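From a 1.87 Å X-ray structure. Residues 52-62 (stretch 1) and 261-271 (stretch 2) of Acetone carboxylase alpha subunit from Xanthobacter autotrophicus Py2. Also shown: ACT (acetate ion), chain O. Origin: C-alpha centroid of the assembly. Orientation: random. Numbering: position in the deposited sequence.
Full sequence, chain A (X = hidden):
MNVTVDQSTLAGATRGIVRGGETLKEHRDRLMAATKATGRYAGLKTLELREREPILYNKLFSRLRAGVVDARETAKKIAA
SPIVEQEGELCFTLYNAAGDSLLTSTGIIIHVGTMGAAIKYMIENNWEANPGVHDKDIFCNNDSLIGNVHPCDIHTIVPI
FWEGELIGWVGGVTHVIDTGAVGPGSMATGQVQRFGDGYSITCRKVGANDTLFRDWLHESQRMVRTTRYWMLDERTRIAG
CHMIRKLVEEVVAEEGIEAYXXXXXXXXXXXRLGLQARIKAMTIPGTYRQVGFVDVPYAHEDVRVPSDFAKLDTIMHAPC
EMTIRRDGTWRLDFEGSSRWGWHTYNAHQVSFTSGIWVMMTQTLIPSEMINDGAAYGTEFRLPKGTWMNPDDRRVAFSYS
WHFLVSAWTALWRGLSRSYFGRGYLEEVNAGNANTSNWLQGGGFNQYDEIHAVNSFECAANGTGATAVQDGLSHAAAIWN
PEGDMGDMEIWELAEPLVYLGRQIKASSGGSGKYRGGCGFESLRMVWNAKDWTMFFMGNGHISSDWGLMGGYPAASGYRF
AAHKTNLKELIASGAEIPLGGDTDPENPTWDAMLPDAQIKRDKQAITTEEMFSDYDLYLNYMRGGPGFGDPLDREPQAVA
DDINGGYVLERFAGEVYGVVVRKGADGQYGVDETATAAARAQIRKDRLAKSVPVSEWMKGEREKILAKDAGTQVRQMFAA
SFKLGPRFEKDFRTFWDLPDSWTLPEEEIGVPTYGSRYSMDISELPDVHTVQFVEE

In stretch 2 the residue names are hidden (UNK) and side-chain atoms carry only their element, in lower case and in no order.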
# COMPACT_ATOMS: atom_id res chain seq x y z
N ARG A 52 -29.37 42.61 5.51
CA ARG A 52 -30.65 42.85 6.20
C ARG A 52 -30.72 42.34 7.63
O ARG A 52 -31.55 42.81 8.38
CB ARG A 52 -31.82 42.23 5.41
CG ARG A 52 -32.01 42.83 4.05
CD ARG A 52 -33.50 42.66 3.60
NE ARG A 52 -34.31 43.70 4.29
CZ ARG A 52 -35.06 43.53 5.39
NH1 ARG A 52 -35.28 42.33 5.95
NH2 ARG A 52 -35.64 44.58 5.93
N GLU A 53 -29.88 41.38 8.00
CA GLU A 53 -29.88 40.82 9.35
C GLU A 53 -28.44 40.74 9.90
O GLU A 53 -27.97 39.66 10.25
CB GLU A 53 -30.55 39.43 9.35
CG GLU A 53 -31.98 39.36 8.81
CD GLU A 53 -32.56 37.94 8.87
OE1 GLU A 53 -32.72 37.35 9.98
OE2 GLU A 53 -32.85 37.37 7.78
N PRO A 54 -27.74 41.90 9.98
CA PRO A 54 -26.32 41.90 10.38
C PRO A 54 -26.03 41.32 11.77
O PRO A 54 -24.96 40.72 11.96
CB PRO A 54 -25.93 43.38 10.33
CG PRO A 54 -27.24 44.12 10.50
CD PRO A 54 -28.24 43.27 9.76
N ILE A 55 -26.98 41.48 12.71
CA ILE A 55 -26.80 40.96 14.05
C ILE A 55 -26.80 39.41 14.02
O ILE A 55 -25.90 38.77 14.61
CB ILE A 55 -27.82 41.52 15.06
CG1 ILE A 55 -27.70 43.06 15.14
CG2 ILE A 55 -27.65 40.86 16.44
CD1 ILE A 55 -28.81 43.69 15.99
N LEU A 56 -27.77 38.81 13.32
CA LEU A 56 -27.80 37.35 13.16
C LEU A 56 -26.63 36.79 12.36
O LEU A 56 -26.09 35.72 12.70
CB LEU A 56 -29.15 36.92 12.57
CG LEU A 56 -29.36 35.41 12.45
CD1 LEU A 56 -29.20 34.72 13.81
CD2 LEU A 56 -30.77 35.14 11.93
N TYR A 57 -26.22 37.48 11.29
CA TYR A 57 -25.02 37.09 10.52
C TYR A 57 -23.78 36.98 11.43
O TYR A 57 -23.05 35.97 11.37
CB TYR A 57 -24.77 38.08 9.39
CG TYR A 57 -23.72 37.66 8.38
CD1 TYR A 57 -22.40 38.05 8.55
CD2 TYR A 57 -24.05 36.97 7.24
CE1 TYR A 57 -21.43 37.70 7.62
CE2 TYR A 57 -23.09 36.60 6.29
CZ TYR A 57 -21.78 36.97 6.49
OH TYR A 57 -20.83 36.66 5.56
N ASN A 58 -23.58 38.00 12.27
CA ASN A 58 -22.45 38.05 13.19
C ASN A 58 -22.54 36.98 14.28
O ASN A 58 -21.51 36.42 14.68
CB ASN A 58 -22.33 39.44 13.86
CG ASN A 58 -21.16 39.53 14.83
OD1 ASN A 58 -21.32 39.59 16.06
ND2 ASN A 58 -19.96 39.50 14.28
N LYS A 59 -23.76 36.68 14.74
CA LYS A 59 -23.92 35.66 15.75
C LYS A 59 -23.55 34.26 15.23
O LYS A 59 -22.90 33.47 15.93
CB LYS A 59 -25.35 35.66 16.32
CG LYS A 59 -25.55 34.60 17.39
CD LYS A 59 -26.69 34.88 18.36
CE LYS A 59 -28.06 34.88 17.74
NZ LYS A 59 -29.03 34.20 18.73
N LEU A 60 -23.99 33.94 14.00
CA LEU A 60 -23.61 32.67 13.38
C LEU A 60 -22.09 32.61 13.17
O LEU A 60 -21.46 31.57 13.43
CB LEU A 60 -24.34 32.47 12.06
CG LEU A 60 -25.85 32.33 12.11
CD1 LEU A 60 -26.42 32.44 10.71
CD2 LEU A 60 -26.23 30.99 12.66
N PHE A 61 -21.51 33.71 12.69
CA PHE A 61 -20.04 33.79 12.50
C PHE A 61 -19.28 33.48 13.81
O PHE A 61 -18.39 32.64 13.85
CB PHE A 61 -19.63 35.17 11.95
CG PHE A 61 -18.15 35.47 12.04
CD1 PHE A 61 -17.27 34.96 11.10
CD2 PHE A 61 -17.65 36.29 13.05
CE1 PHE A 61 -15.90 35.23 11.19
CE2 PHE A 61 -16.31 36.57 13.15
CZ PHE A 61 -15.43 36.03 12.23
N SER A 62 -19.68 34.16 14.87
CA SER A 62 -19.04 34.07 16.18
C SER A 62 -19.14 32.66 16.75
O SER A 62 -18.12 32.07 17.12
CB SER A 62 -19.65 35.12 17.12
OG SER A 62 -19.22 34.95 18.48
N UNK A 261 -28.73 28.20 6.22
CA UNK A 261 -28.65 27.89 4.77
C UNK A 261 -28.20 29.12 3.96
O UNK A 261 -27.36 29.00 3.04
n UNK A 261 -30.45 26.28 0.73
c UNK A 261 -28.50 24.56 3.12
c UNK A 261 -29.98 27.30 4.29
c UNK A 261 -28.35 23.29 1.05
c UNK A 261 -28.01 23.47 2.40
c UNK A 261 -29.14 24.19 0.39
c UNK A 261 -29.64 25.26 1.12
c UNK A 261 -30.68 27.12 1.80
c UNK A 261 -29.33 25.47 2.48
c UNK A 261 -30.00 26.67 2.90
N UNK A 262 -28.69 30.30 4.31
CA UNK A 262 -28.15 31.54 3.70
C UNK A 262 -26.67 31.80 4.01
O UNK A 262 -25.90 32.09 3.09
c UNK A 262 -31.12 33.92 3.24
c UNK A 262 -31.84 34.27 4.51
n UNK A 262 -33.30 34.53 4.36
c UNK A 262 -30.37 32.62 3.35
c UNK A 262 -29.01 32.76 4.04
N UNK A 263 -26.30 31.68 5.29
CA UNK A 263 -24.91 31.91 5.72
C UNK A 263 -23.92 30.99 5.01
O UNK A 263 -22.80 31.41 4.64
c UNK A 263 -23.46 32.05 7.80
c UNK A 263 -23.13 33.38 8.10
c UNK A 263 -21.88 33.71 8.66
c UNK A 263 -22.51 31.06 8.07
c UNK A 263 -24.80 31.69 7.23
c UNK A 263 -21.28 31.39 8.64
c UNK A 263 -20.96 32.71 8.93
N UNK A 264 -24.33 29.73 4.81
CA UNK A 264 -23.46 28.72 4.24
C UNK A 264 -22.96 29.04 2.81
O UNK A 264 -21.92 28.48 2.42
c UNK A 264 -24.12 27.36 4.29
N UNK A 265 -23.65 29.91 2.06
CA UNK A 265 -23.19 30.40 0.76
C UNK A 265 -22.74 31.87 0.78
O UNK A 265 -21.73 32.22 0.14
c UNK A 265 -24.24 30.09 -0.35
c UNK A 265 -24.13 26.37 -1.17
c UNK A 265 -25.79 26.73 0.52
c UNK A 265 -25.11 25.89 -0.31
c UNK A 265 -23.86 27.75 -1.19
c UNK A 265 -24.55 28.62 -0.37
o UNK A 265 -25.38 24.54 -0.26
c UNK A 265 -25.50 28.09 0.49
N UNK A 266 -23.43 32.72 1.54
CA UNK A 266 -23.05 34.13 1.65
C UNK A 266 -21.63 34.30 2.22
O UNK A 266 -20.90 35.19 1.78
c UNK A 266 -26.35 36.05 2.65
c UNK A 266 -24.04 34.94 2.49
o UNK A 266 -25.82 36.94 3.39
o UNK A 266 -27.62 35.90 2.53
c UNK A 266 -25.44 35.10 1.87
N UNK A 267 -21.24 33.45 3.19
CA UNK A 267 -19.91 33.58 3.83
C UNK A 267 -18.76 33.41 2.80
O UNK A 267 -17.73 34.07 2.92
c UNK A 267 -19.75 32.59 5.00
N UNK A 268 -18.97 32.59 1.77
CA UNK A 268 -17.98 32.38 0.73
C UNK A 268 -17.86 33.63 -0.16
O UNK A 268 -16.73 34.14 -0.41
c UNK A 268 -17.22 30.84 -1.14
c UNK A 268 -18.33 31.11 -0.12
c UNK A 268 -18.54 29.87 0.74
N UNK A 269 -18.99 34.14 -0.63
CA UNK A 269 -18.96 35.37 -1.46
C UNK A 269 -18.39 36.57 -0.67
O UNK A 269 -17.66 37.39 -1.22
c UNK A 269 -19.60 37.31 -3.92
c UNK A 269 -20.35 35.69 -2.04
o UNK A 269 -19.60 38.49 -4.40
o UNK A 269 -18.91 36.37 -4.41
c UNK A 269 -20.52 37.06 -2.72
N UNK A 270 -18.72 36.65 0.62
CA UNK A 270 -18.13 37.68 1.51
C UNK A 270 -16.57 37.59 1.51
O UNK A 270 -15.87 38.61 1.43
c UNK A 270 -18.29 39.48 5.90
c UNK A 270 -18.72 37.48 2.91
n UNK A 270 -18.75 38.44 5.23
n UNK A 270 -17.59 40.23 5.08
c UNK A 270 -17.59 39.65 3.83
c UNK A 270 -18.34 38.52 3.92
N UNK A 271 -16.06 36.37 1.62
CA UNK A 271 -14.61 36.10 1.42
C UNK A 271 -14.00 36.61 0.13
O UNK A 271 -12.92 37.20 0.15
C ACT O . -30.64 41.62 12.69
O ACT O . -29.69 42.43 12.48
OXT ACT O . -30.50 40.37 12.72
CH3 ACT O . -32.01 42.21 12.94
O HOH W 1 -33.08 34.45 7.24

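Position 261 carries one carbon and then fused five- and six-membered rings holding eight carbons and one nitrogen, which only tryptophan provides. Trp-261 lies beyond reach of stretch 1.

At 262, four carbons in a row end in a nitrogen: lysine. The amine of Lys-262 stays 4.5 Å (NZ) from Glu-53 OE2, too far for a salt bridge, but a water fills the gap. It donates to Glu-53 OE2 at 3.0 Å and accepts a weak hydrogen bond from Lys-262 NZ at 2.9 Å, so the opposite charges are joined through solvent.

Position 263 has one carbon followed by a ring of six carbons with no oxygen, hence phenylalanine. The CA-to-CB bond of Phe-263 points toward stretch 1, and its ring meets three residues there. Its edge is turned to the face of Tyr-57, with centroids 5.1 Å apart and planes at 61°; Leu-60 CB lies over its own face, 4.3 Å from the ring centroid; and Phe-263 CZ comes within 3.8 Å of Phe-61 CA. A flat, wholly apolar ring suits this buried site.

A single carbon at 264 identifies alanine, and Ala-264 makes no contact across the pair. At 265, one carbon leads to a six-carbon ring bearing an oxygen: tyrosine. Tyr-265 is also out of reach, its hydroxyl bonded elsewhere in the structure.

Three carbons, the third carrying two oxygens, mark 266 as glutamate. Glu-266 OE1 approaches Tyr-57 CE2 at 4.0 Å, while both carboxylate oxygens have hydrogen bonds beyond the two stretches, which suits an acid to burial.

Position 267 again has one carbon, so it is alanine. The small side chain of Ala-267 leaves its backbone accessible: Tyr-57 OH comes within 3.7 Å of Ala-267 CA.

At 268, one carbon carries two more, the branching of valine; Val-268 points away. Position 269 repeats the three-carbon chain with two terminal oxygens, and Glu-269, another glutamate, leads its carboxylate away from stretch 1.

Position 270 shows one carbon and a five-membered ring of three carbons and two nitrogens: histidine. His-270 ND1 lies 2.8 Å from Tyr-57 OH in a hydrogen bond, the ring nitrogen giving the hydroxyl a polar partner. Position 271 has no side-chain atoms and is glycine; Gly-271 takes no part.

The helices cross at -83°, nearly perpendicular, so the contact is compact. Tyr-57 acts as a knob among Phe-263, Glu-266, Ala-267 and His-270, its ring packed against Phe-263 and its hydroxyl anchored by His-270, while Leu-60 and Phe-61 extend the apolar packing around Phe-263.

Stretch 2 (261-271) WKFAYEAVEHG
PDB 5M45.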